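Interferon gamma (PDB 6F1E) acts as a secreted homodimeric cytokine that binds the interferon gamma receptor 1 and activates macrophages and neutrophils. Local coordinates at residues 61-66 and 88-93. Sequence-based numbering, arbitrary orientation.
Sequences QMLEQL and SVRTDL
The C-terminal end of helix 41-64 packs against the first turn of helix 89-107 in the all-helical fold of interferon gamma, with L63, L66 and M62 meeting L93, R90 and V89. L93 has the largest area covered across the contact. L93 CB lies 3.6 Å from L63 CD2, and the two leucines run past each other in opposite directions. L93 CD1 touches both that methyl and the backbone, coming to 3.5 Å from M62 O. It also lies against M62 CB, and the side chains of M62 and L93 cross at about a right angle. The thioether chain of M62 bends at its last torsion (chi3 79°), which brings M62 CE to 4.0 Å from L93 CD2. Y18 touches both of these buried side chains, and L14 of helix 5-17 also packs on L93, so this side of the contact joins a third helix; M62 meets Q132 of the second subunit as well, at the dimer interface of this type II interferon.

L66, just beyond the last turn of its helix, divides its two methyls between neighbours. L66 CD1 abuts V89 CG1 at 3.5 Å, whereas L66 CD2 sits over one face of the R90 guanidinium, 3.6 Å from R90 NH2, and also touches R90 CB. R90 leaves its helix with CG anti to the backbone N (chi1 -175°), which sets CG beside L63 CD2 and L66 CD2. Farther out the arginine chain bends at chi3, and R90 and L66 slide past each other in opposite directions. R90 NH1 ends 3.5 Å from L63 O, but the angle is too poor for a hydrogen bond. No hydrogen bond links the two segments. L63 also packs on N94 and L97, carrying the contact further along helix 89-107.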
loop_
_atom_site.group_PDB
_atom_site.type_symbol
_atom_site.label_atom_id
_atom_site.label_comp_id
_atom_site.label_asym_id
_atom_site.label_seq_id
_atom_site.Cartn_x
_atom_site.Cartn_y
_atom_site.Cartn_z
ATOM N N GLN A 61 -13.558 -7.526 -12.076
ATOM C CA GLN A 61 -13.773 -6.799 -13.357
ATOM C C GLN A 61 -13.914 -7.744 -14.561
ATOM O O GLN A 61 -14.763 -7.568 -15.404
ATOM C CB GLN A 61 -12.657 -5.783 -13.629
ATOM C CG GLN A 61 -12.535 -4.673 -12.604
ATOM C CD GLN A 61 -13.827 -3.907 -12.434
ATOM O OE1 GLN A 61 -14.432 -3.899 -11.342
ATOM N NE2 GLN A 61 -14.288 -3.289 -13.537
ATOM N N MET A 62 -13.109 -8.779 -14.611
ATOM C CA MET A 62 -13.231 -9.727 -15.683
ATOM C C MET A 62 -14.620 -10.353 -15.675
ATOM O O MET A 62 -15.137 -10.693 -16.725
ATOM C CB MET A 62 -12.132 -10.798 -15.578
ATOM C CG MET A 62 -10.729 -10.258 -15.861
ATOM S SD MET A 62 -9.409 -11.406 -15.449
ATOM C CE MET A 62 -9.386 -12.560 -16.811
ATOM N N LEU A 63 -15.226 -10.510 -14.501
ATOM C CA LEU A 63 -16.632 -10.945 -14.427
ATOM C C LEU A 63 -17.633 -9.852 -14.850
ATOM O O LEU A 63 -18.614 -10.165 -15.535
ATOM C CB LEU A 63 -16.987 -11.474 -13.042
ATOM C CG LEU A 63 -16.357 -12.825 -12.668
ATOM C CD1 LEU A 63 -16.374 -13.064 -11.137
ATOM C CD2 LEU A 63 -17.045 -13.950 -13.439
ATOM N N GLU A 64 -17.404 -8.594 -14.463
ATOM C CA GLU A 64 -18.266 -7.485 -14.933
ATOM C C GLU A 64 -18.225 -7.342 -16.451
ATOM O O GLU A 64 -19.261 -7.336 -17.076
ATOM C CB GLU A 64 -17.929 -6.152 -14.258
ATOM C CG GLU A 64 -18.152 -6.190 -12.746
ATOM C CD GLU A 64 -18.443 -4.823 -12.125
ATOM O OE1 GLU A 64 -17.661 -4.389 -11.242
ATOM O OE2 GLU A 64 -19.455 -4.184 -12.508
ATOM N N GLN A 65 -17.033 -7.311 -17.039
ATOM C CA GLN A 65 -16.863 -7.155 -18.504
ATOM C C GLN A 65 -17.319 -8.358 -19.337
ATOM O O GLN A 65 -17.193 -8.353 -20.561
ATOM C CB GLN A 65 -15.404 -6.786 -18.848
ATOM C CG GLN A 65 -15.103 -5.320 -18.557
ATOM C CD GLN A 65 -13.655 -5.038 -18.176
ATOM O OE1 GLN A 65 -12.727 -5.281 -18.953
ATOM N NE2 GLN A 65 -13.465 -4.493 -16.976
ATOM N N LEU A 66 -17.833 -9.390 -18.677
ATOM C CA LEU A 66 -18.574 -10.464 -19.347
ATOM C C LEU A 66 -20.021 -9.989 -19.698
ATOM O O LEU A 66 -20.685 -9.329 -18.869
ATOM C CB LEU A 66 -18.599 -11.709 -18.441
ATOM C CG LEU A 66 -18.129 -13.061 -18.974
ATOM C CD1 LEU A 66 -16.715 -13.039 -19.557
ATOM C CD2 LEU A 66 -18.210 -14.093 -17.848
ATOM N N SER A 88 -18.829 -21.268 -19.888
ATOM C CA SER A 88 -17.995 -21.841 -18.832
ATOM C C SER A 88 -16.772 -20.953 -18.532
ATOM O O SER A 88 -15.919 -21.308 -17.702
ATOM C CB SER A 88 -17.547 -23.282 -19.168
ATOM O OG SER A 88 -16.362 -23.297 -19.964
ATOM N N VAL A 89 -16.678 -19.817 -19.222
ATOM C CA VAL A 89 -15.746 -18.758 -18.842
ATOM C C VAL A 89 -16.114 -18.259 -17.443
ATOM O O VAL A 89 -15.261 -18.259 -16.539
ATOM C CB VAL A 89 -15.720 -17.646 -19.927
ATOM C CG1 VAL A 89 -15.325 -16.283 -19.379
ATOM C CG2 VAL A 89 -14.789 -18.079 -21.050
ATOM N N ARG A 90 -17.389 -17.893 -17.271
ATOM C CA ARG A 90 -17.925 -17.386 -15.989
ATOM C C ARG A 90 -17.713 -18.320 -14.773
ATOM O O ARG A 90 -17.461 -17.874 -13.655
ATOM C CB ARG A 90 -19.411 -17.066 -16.134
ATOM C CG ARG A 90 -20.010 -16.411 -14.889
ATOM C CD ARG A 90 -21.367 -15.770 -15.140
ATOM N NE ARG A 90 -21.377 -14.361 -14.727
ATOM C CZ ARG A 90 -21.490 -13.305 -15.544
ATOM N NH1 ARG A 90 -21.486 -12.072 -15.014
ATOM N NH2 ARG A 90 -21.615 -13.446 -16.878
ATOM N N THR A 91 -17.842 -19.618 -14.983
ATOM C CA THR A 91 -17.614 -20.553 -13.888
ATOM C C THR A 91 -16.109 -20.758 -13.680
ATOM O O THR A 91 -15.668 -20.937 -12.544
ATOM C CB THR A 91 -18.392 -21.900 -14.062
ATOM O OG1 THR A 91 -18.483 -22.226 -15.434
ATOM C CG2 THR A 91 -19.826 -21.766 -13.531
ATOM N N ASP A 92 -15.332 -20.736 -14.762
ATOM C CA ASP A 92 -13.880 -20.807 -14.643
ATOM C C ASP A 92 -13.382 -19.558 -13.894
ATOM O O ASP A 92 -12.573 -19.692 -12.988
ATOM C CB ASP A 92 -13.192 -20.966 -16.009
ATOM C CG ASP A 92 -13.203 -22.413 -16.533
ATOM O OD1 ASP A 92 -13.371 -23.363 -15.727
ATOM O OD2 ASP A 92 -12.997 -22.600 -17.763
ATOM N N LEU A 93 -13.897 -18.369 -14.220
ATOM C CA LEU A 93 -13.514 -17.160 -13.475
ATOM C C LEU A 93 -13.958 -17.296 -12.012
ATOM O O LEU A 93 -13.147 -17.140 -11.098
ATOM C CB LEU A 93 -14.126 -15.872 -14.078
ATOM C CG LEU A 93 -13.670 -15.323 -15.444
ATOM C CD1 LEU A 93 -14.345 -13.993 -15.775
ATOM C CD2 LEU A 93 -12.161 -15.142 -15.486
#